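Local structure of CdnC (Chryseobacterium gregarium DSM 19109, 7MGV) at residues A[127-132]-A[138-143]; A[244-249]-A[334-339]. The protein is an ATP-grasp ligase that probably uses ATP to install single and bicyclic omega-ester macrocycles in a ribosomally made precursor peptide. All blocks are in the same frame, centred on the assembly; numbering follows the deposited sequence.

Contact 1: residues A[127-132]-A[138-143]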
loop_
_atom_site.group_PDB
_atom_site.type_symbol
_atom_site.label_atom_id
_atom_site.label_comp_id
_atom_site.label_asym_id
_atom_site.label_seq_id
_atom_site.Cartn_x
_atom_site.Cartn_y
_atom_site.Cartn_z
ATOM N N PHE A 127 8.992 1.640 -9.375
ATOM C CA PHE A 127 10.198 0.906 -9.744
ATOM C C PHE A 127 10.410 -0.281 -8.812
ATOM O O PHE A 127 10.656 -1.404 -9.266
ATOM C CB PHE A 127 11.420 1.820 -9.718
ATOM C CG PHE A 127 12.722 1.069 -9.686
ATOM C CD1 PHE A 127 13.076 0.227 -10.730
ATOM C CD2 PHE A 127 13.581 1.183 -8.605
ATOM C CE1 PHE A 127 14.265 -0.476 -10.702
ATOM C CE2 PHE A 127 14.773 0.481 -8.572
ATOM C CZ PHE A 127 15.115 -0.349 -9.623
ATOM N N LEU A 128 10.311 -0.048 -7.500
ATOM C CA LEU A 128 10.552 -1.123 -6.539
ATOM C C LEU A 128 9.550 -2.262 -6.709
ATOM O O LEU A 128 9.895 -3.434 -6.517
ATOM C CB LEU A 128 10.513 -0.572 -5.114
ATOM C CG LEU A 128 11.667 0.371 -4.764
ATOM C CD1 LEU A 128 11.518 0.925 -3.357
ATOM C CD2 LEU A 128 13.002 -0.341 -4.922
ATOM N N GLU A 129 8.305 -1.939 -7.067
ATOM C CA GLU A 129 7.326 -2.981 -7.362
ATOM C C GLU A 129 7.683 -3.730 -8.641
ATOM O O GLU A 129 7.553 -4.959 -8.706
ATOM C CB GLU A 129 5.928 -2.373 -7.486
ATOM C CG GLU A 129 5.239 -2.100 -6.166
ATOM C CD GLU A 129 4.765 -3.366 -5.484
ATOM O OE1 GLU A 129 4.444 -4.345 -6.191
ATOM O OE2 GLU A 129 4.715 -3.379 -4.237
ATOM N N SER A 130 8.137 -3.004 -9.667
ATOM C CA SER A 130 8.363 -3.591 -10.984
ATOM C C SER A 130 9.484 -4.623 -10.995
ATOM O O SER A 130 9.538 -5.442 -11.917
ATOM C CB SER A 130 8.671 -2.490 -11.998
ATOM O OG SER A 130 9.937 -1.908 -11.742
ATOM N N ILE A 131 10.380 -4.594 -10.008
ATOM C CA ILE A 131 11.482 -5.549 -9.968
ATOM C C ILE A 131 10.917 -6.960 -9.905
ATOM O O ILE A 131 10.186 -7.311 -8.969
ATOM C CB ILE A 131 12.404 -5.259 -8.780
ATOM C CG1 ILE A 131 13.087 -3.900 -8.951
ATOM C CG2 ILE A 131 13.439 -6.361 -8.625
ATOM C CD1 ILE A 131 13.954 -3.501 -7.774
ATOM N N ASP A 132 11.244 -7.779 -10.906
ATOM C CA ASP A 132 10.770 -9.155 -10.953
ATOM C C ASP A 132 11.772 -10.152 -10.385
ATOM O O ASP A 132 11.421 -11.322 -10.206
ATOM C CB ASP A 132 10.406 -9.552 -12.391
ATOM C CG ASP A 132 11.570 -9.417 -13.354
ATOM O OD1 ASP A 132 12.641 -8.920 -12.946
ATOM O OD2 ASP A 132 11.407 -9.813 -14.528
ATOM N N LYS A 138 8.681 -5.286 -0.416
ATOM C CA LYS A 138 8.107 -4.582 -1.554
ATOM C C LYS A 138 7.004 -3.673 -1.040
ATOM O O LYS A 138 6.393 -3.972 -0.006
ATOM C CB LYS A 138 7.560 -5.555 -2.610
ATOM C CG LYS A 138 8.495 -5.744 -3.798
ATOM C CD LYS A 138 7.911 -6.677 -4.843
ATOM C CE LYS A 138 8.836 -6.785 -6.046
ATOM N NZ LYS A 138 8.265 -7.642 -7.121
ATOM N N PRO A 139 6.737 -2.553 -1.722
ATOM C CA PRO A 139 5.756 -1.587 -1.190
ATOM C C PRO A 139 4.379 -2.174 -0.937
ATOM O O PRO A 139 3.784 -1.896 0.111
ATOM C CB PRO A 139 5.720 -0.501 -2.274
ATOM C CG PRO A 139 7.049 -0.592 -2.938
ATOM C CD PRO A 139 7.409 -2.048 -2.934
ATOM N N SER A 140 3.847 -2.974 -1.863
ATOM C CA SER A 140 2.521 -3.550 -1.656
ATOM C C SER A 140 2.521 -4.534 -0.493
ATOM O O SER A 140 1.539 -4.623 0.255
ATOM C CB SER A 140 2.034 -4.230 -2.933
ATOM O OG SER A 140 2.851 -5.340 -3.259
ATOM N N VAL A 141 3.616 -5.274 -0.315
ATOM C CA VAL A 141 3.702 -6.210 0.802
ATOM C C VAL A 141 3.737 -5.460 2.129
ATOM O O VAL A 141 3.040 -5.827 3.087
ATOM C CB VAL A 141 4.929 -7.122 0.632
ATOM C CG1 VAL A 141 5.075 -8.030 1.828
ATOM C CG2 VAL A 141 4.813 -7.931 -0.651
ATOM N N TYR A 142 4.547 -4.401 2.208
ATOM C CA TYR A 142 4.581 -3.583 3.416
ATOM C C TYR A 142 3.223 -2.948 3.685
ATOM O O TYR A 142 2.806 -2.818 4.841
ATOM C CB TYR A 142 5.661 -2.509 3.291
ATOM C CG TYR A 142 7.070 -3.040 3.428
ATOM C CD1 TYR A 142 7.385 -3.990 4.390
ATOM C CD2 TYR A 142 8.087 -2.590 2.595
ATOM C CE1 TYR A 142 8.673 -4.478 4.521
ATOM C CE2 TYR A 142 9.377 -3.073 2.718
ATOM C CZ TYR A 142 9.664 -4.016 3.682
ATOM O OH TYR A 142 10.946 -4.499 3.806
ATOM N N ARG A 143 2.517 -2.547 2.625
ATOM C CA ARG A 143 1.188 -1.973 2.796
ATOM C C ARG A 143 0.202 -3.013 3.313
ATOM O O ARG A 143 -0.660 -2.701 4.143
ATOM C CB ARG A 143 0.704 -1.374 1.476
ATOM C CG ARG A 143 -0.689 -0.768 1.537
ATOM C CD ARG A 143 -0.793 0.294 2.624
ATOM N NE ARG A 143 -2.163 0.775 2.777
ATOM C CZ ARG A 143 -2.693 1.760 2.057
ATOM N NH1 ARG A 143 -1.966 2.371 1.130
ATOM N NH2 ARG A 143 -3.950 2.133 2.262
HETATM O O HOH W 1 4.971 -6.993 -7.439
#
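Lys-138 NZ is gripped by two backbone carbonyls, one in the last turn of helix 110-130 and one just after it. Ile-131 O lies 2.7 Å from Lys-138 NZ, and the ammonium meets it nearly head-on, with a C=O...N angle of 168°. Glu-129 O accepts a second bond from Lys-138 NZ at 3.2 Å. The lysine chain runs extended from CG to NZ past Leu-128 O. This extended shape brings the ammonium to the helix end. Glu-129 reaches the other way. Its chain bends at chi2 (-73°) and runs alongside the Pro-139 ring in the opposite sense, bringing OE2 to the start of helix 139-145. There Ser-140 N donates to Glu-129 OE2 at 2.6 Å, nearly in line with the carboxylate C-O bond. Ser-140 OG is also within bonding distance of Glu-129 OE2, at 2.9 Å. Water 1 donates to Glu-129 OE1 and joins Lys-138 NZ weakly. A leucine in place of Lys-138 would probably leave the carbonyls of Glu-129 and Ile-131 without their charged donor. Leu-128 CB packs on Pro-139, and both residues touch Tyr-94 of strand 91-94. A positive group thus sits at a helix C terminus and a carboxylate at a helix N terminus, each probably favoured by the helix dipole.

Contact 2: residues A[244-249]-A[334-339]; sequences DVYAFE and SKSIAD
Tyr-246 and Asp-244 point the same way from strand 244-251 and meet one residue of helix 332-341, Ser-336. The strand belongs to a five-stranded antiparallel sheet of the ATP-grasp fold. It pairs with strand 234-241, which carries Glu-235 of the ADP pocket. The two strand residues are two positions apart, and both CB atoms face the helix. Their first torsions nearly match (chi1 -63° in Asp-244, -57° in Tyr-246), so carboxylate and phenol leave the strand in a similar direction. Ser-336 CB points back toward them, and its hydroxyl enters between the two ends. OG lies in the plane of the tyrosine ring, at the edge, and not over a face. Ser-336 OG is 3.5 Å from Tyr-246 CE1. Ser-336 OG donates to Asp-244 OD2 at 2.7 Å. It also appears to accept from the tyrosine hydroxyl, but the modelled 2.4 Å between Tyr-246 OH and Ser-336 OG is too short to be trusted in detail. Arg-332 O, in the same helix, is a weak second acceptor for the serine hydroxyl. Farther round the helix, Lys-335 NZ makes a salt bridge with Asp-339 OD1 at 2.5 Å. Asn-46 of helix 35-46 also bonds Asp-339 OD1. Besides these polar links, Tyr-246 packs on Arg-332 and Ile-333. The contact is small and joins one side of helix 332-341 to the start of strand 244-251. Asp-244 OD2 takes the serine proton on its anti lone pair, the one directed away from OD1.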
loop_
_atom_site.group_PDB
_atom_site.type_symbol
_atom_site.label_atom_id
_atom_site.label_comp_id
_atom_site.label_asym_id
_atom_site.label_seq_id
_atom_site.Cartn_x
_atom_site.Cartn_y
_atom_site.Cartn_z
ATOM N N ASP A 244 15.335 -19.274 9.151
ATOM C CA ASP A 244 16.194 -19.093 10.315
ATOM C C ASP A 244 15.438 -18.292 11.368
ATOM O O ASP A 244 15.001 -17.166 11.104
ATOM C CB ASP A 244 17.493 -18.387 9.929
ATOM C CG ASP A 244 18.331 -19.197 8.959
ATOM O OD1 ASP A 244 17.913 -20.319 8.603
ATOM O OD2 ASP A 244 19.407 -18.712 8.551
ATOM N N VAL A 245 15.289 -18.873 12.555
ATOM C CA VAL A 245 14.509 -18.291 13.640
ATOM C C VAL A 245 15.464 -17.920 14.767
ATOM O O VAL A 245 16.201 -18.776 15.273
ATOM C CB VAL A 245 13.426 -19.260 14.137
ATOM C CG1 VAL A 245 12.662 -18.652 15.299
ATOM C CG2 VAL A 245 12.485 -19.637 13.001
ATOM N N TYR A 246 15.446 -16.650 15.169
ATOM C CA TYR A 246 16.252 -16.153 16.279
ATOM C C TYR A 246 15.301 -15.578 17.319
ATOM O O TYR A 246 14.648 -14.559 17.072
ATOM C CB TYR A 246 17.252 -15.096 15.810
ATOM C CG TYR A 246 18.195 -15.565 14.724
ATOM C CD1 TYR A 246 17.828 -15.511 13.386
ATOM C CD2 TYR A 246 19.455 -16.057 15.039
ATOM C CE1 TYR A 246 18.688 -15.938 12.391
ATOM C CE2 TYR A 246 20.323 -16.485 14.051
ATOM C CZ TYR A 246 19.934 -16.423 12.729
ATOM O OH TYR A 246 20.793 -16.849 11.743
ATOM N N ALA A 247 15.220 -16.226 18.475
ATOM C CA ALA A 247 14.331 -15.804 19.546
ATOM C C ALA A 247 15.131 -15.171 20.674
ATOM O O ALA A 247 16.173 -15.694 21.081
ATOM C CB ALA A 247 13.519 -16.985 20.083
ATOM N N PHE A 248 14.629 -14.053 21.189
ATOM C CA PHE A 248 15.239 -13.353 22.307
ATOM C C PHE A 248 14.166 -13.072 23.343
ATOM O O PHE A 248 13.014 -12.792 22.995
ATOM C CB PHE A 248 15.899 -12.045 21.859
ATOM C CG PHE A 248 16.917 -12.225 20.773
ATOM C CD1 PHE A 248 18.252 -12.410 21.085
ATOM C CD2 PHE A 248 16.539 -12.212 19.440
ATOM C CE1 PHE A 248 19.195 -12.578 20.088
ATOM C CE2 PHE A 248 17.475 -12.380 18.438
ATOM C CZ PHE A 248 18.804 -12.563 18.763
ATOM N N GLU A 249 14.548 -13.141 24.614
ATOM C CA GLU A 249 13.597 -13.014 25.703
ATOM C C GLU A 249 14.109 -12.048 26.761
ATOM O O GLU A 249 15.318 -11.893 26.966
ATOM C CB GLU A 249 13.295 -14.376 26.351
ATOM C CG GLU A 249 14.293 -14.816 27.411
ATOM C CD GLU A 249 13.935 -16.153 28.030
ATOM O OE1 GLU A 249 13.187 -16.925 27.393
ATOM O OE2 GLU A 249 14.403 -16.433 29.154
ATOM N N SER A 334 22.710 -11.060 10.461
ATOM C CA SER A 334 23.252 -10.439 9.258
ATOM C C SER A 334 23.740 -11.495 8.273
ATOM O O SER A 334 23.535 -11.366 7.060
ATOM C CB SER A 334 24.382 -9.478 9.625
ATOM O OG SER A 334 23.916 -8.445 10.474
ATOM N N LYS A 335 24.381 -12.549 8.780
ATOM C CA LYS A 335 24.798 -13.649 7.919
ATOM C C LYS A 335 23.592 -14.344 7.299
ATOM O O LYS A 335 23.622 -14.736 6.128
ATOM C CB LYS A 335 25.638 -14.647 8.714
ATOM C CG LYS A 335 26.064 -15.875 7.928
ATOM C CD LYS A 335 27.538 -15.814 7.566
ATOM C CE LYS A 335 27.911 -16.904 6.576
ATOM N NZ LYS A 335 27.220 -16.720 5.271
ATOM N N SER A 336 22.518 -14.511 8.070
ATOM C CA SER A 336 21.302 -15.100 7.521
ATOM C C SER A 336 20.762 -14.259 6.373
ATOM O O SER A 336 20.444 -14.787 5.298
ATOM C CB SER A 336 20.254 -15.258 8.628
ATOM O OG SER A 336 20.501 -16.422 9.389
ATOM N N ILE A 337 20.671 -12.943 6.586
ATOM C CA ILE A 337 20.151 -12.056 5.548
ATOM C C ILE A 337 21.045 -12.082 4.315
ATOM O O ILE A 337 20.556 -12.092 3.177
ATOM C CB ILE A 337 19.987 -10.630 6.102
ATOM C CG1 ILE A 337 18.932 -10.620 7.209
ATOM C CG2 ILE A 337 19.595 -9.656 4.996
ATOM C CD1 ILE A 337 18.856 -9.338 7.984
ATOM N N ALA A 338 22.363 -12.105 4.514
ATOM C CA ALA A 338 23.283 -12.139 3.381
ATOM C C ALA A 338 23.135 -13.433 2.587
ATOM O O ALA A 338 23.066 -13.412 1.352
ATOM C CB ALA A 338 24.720 -11.970 3.870
ATOM N N ASP A 339 23.088 -14.572 3.283
ATOM C CA ASP A 339 22.900 -15.848 2.600
ATOM C C ASP A 339 21.573 -15.882 1.854
ATOM O O ASP A 339 21.479 -16.455 0.762
ATOM C CB ASP A 339 22.978 -16.998 3.604
ATOM C CG ASP A 339 24.377 -17.206 4.146
ATOM O OD1 ASP A 339 25.315 -16.546 3.651
ATOM O OD2 ASP A 339 24.539 -18.030 5.069
#

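From the N terminus, the chain reaches contact 1 first. It closes a short loop in which helix 110-130 ends, strand 134-136 joins the parallel sheet, and helix 139-145 begins. This lies within the pre-ATP-grasp region. Contact 2 opens about a hundred residues later and closes a much longer excursion, from strand 244-251 to helix 332-341. The two are in series and neither nest nor cross. The centres of contact 1 and contact 2 are about 23 Å apart. The nearest atoms of contact 1 and contact 2 are about 10 Å apart, without touching. Helix 332-341 also leans on helix 35-46, near the N terminus. Beyond it the chain returns to contact 1, where Val-352 forms a backbone hydrogen bond with Asp-132.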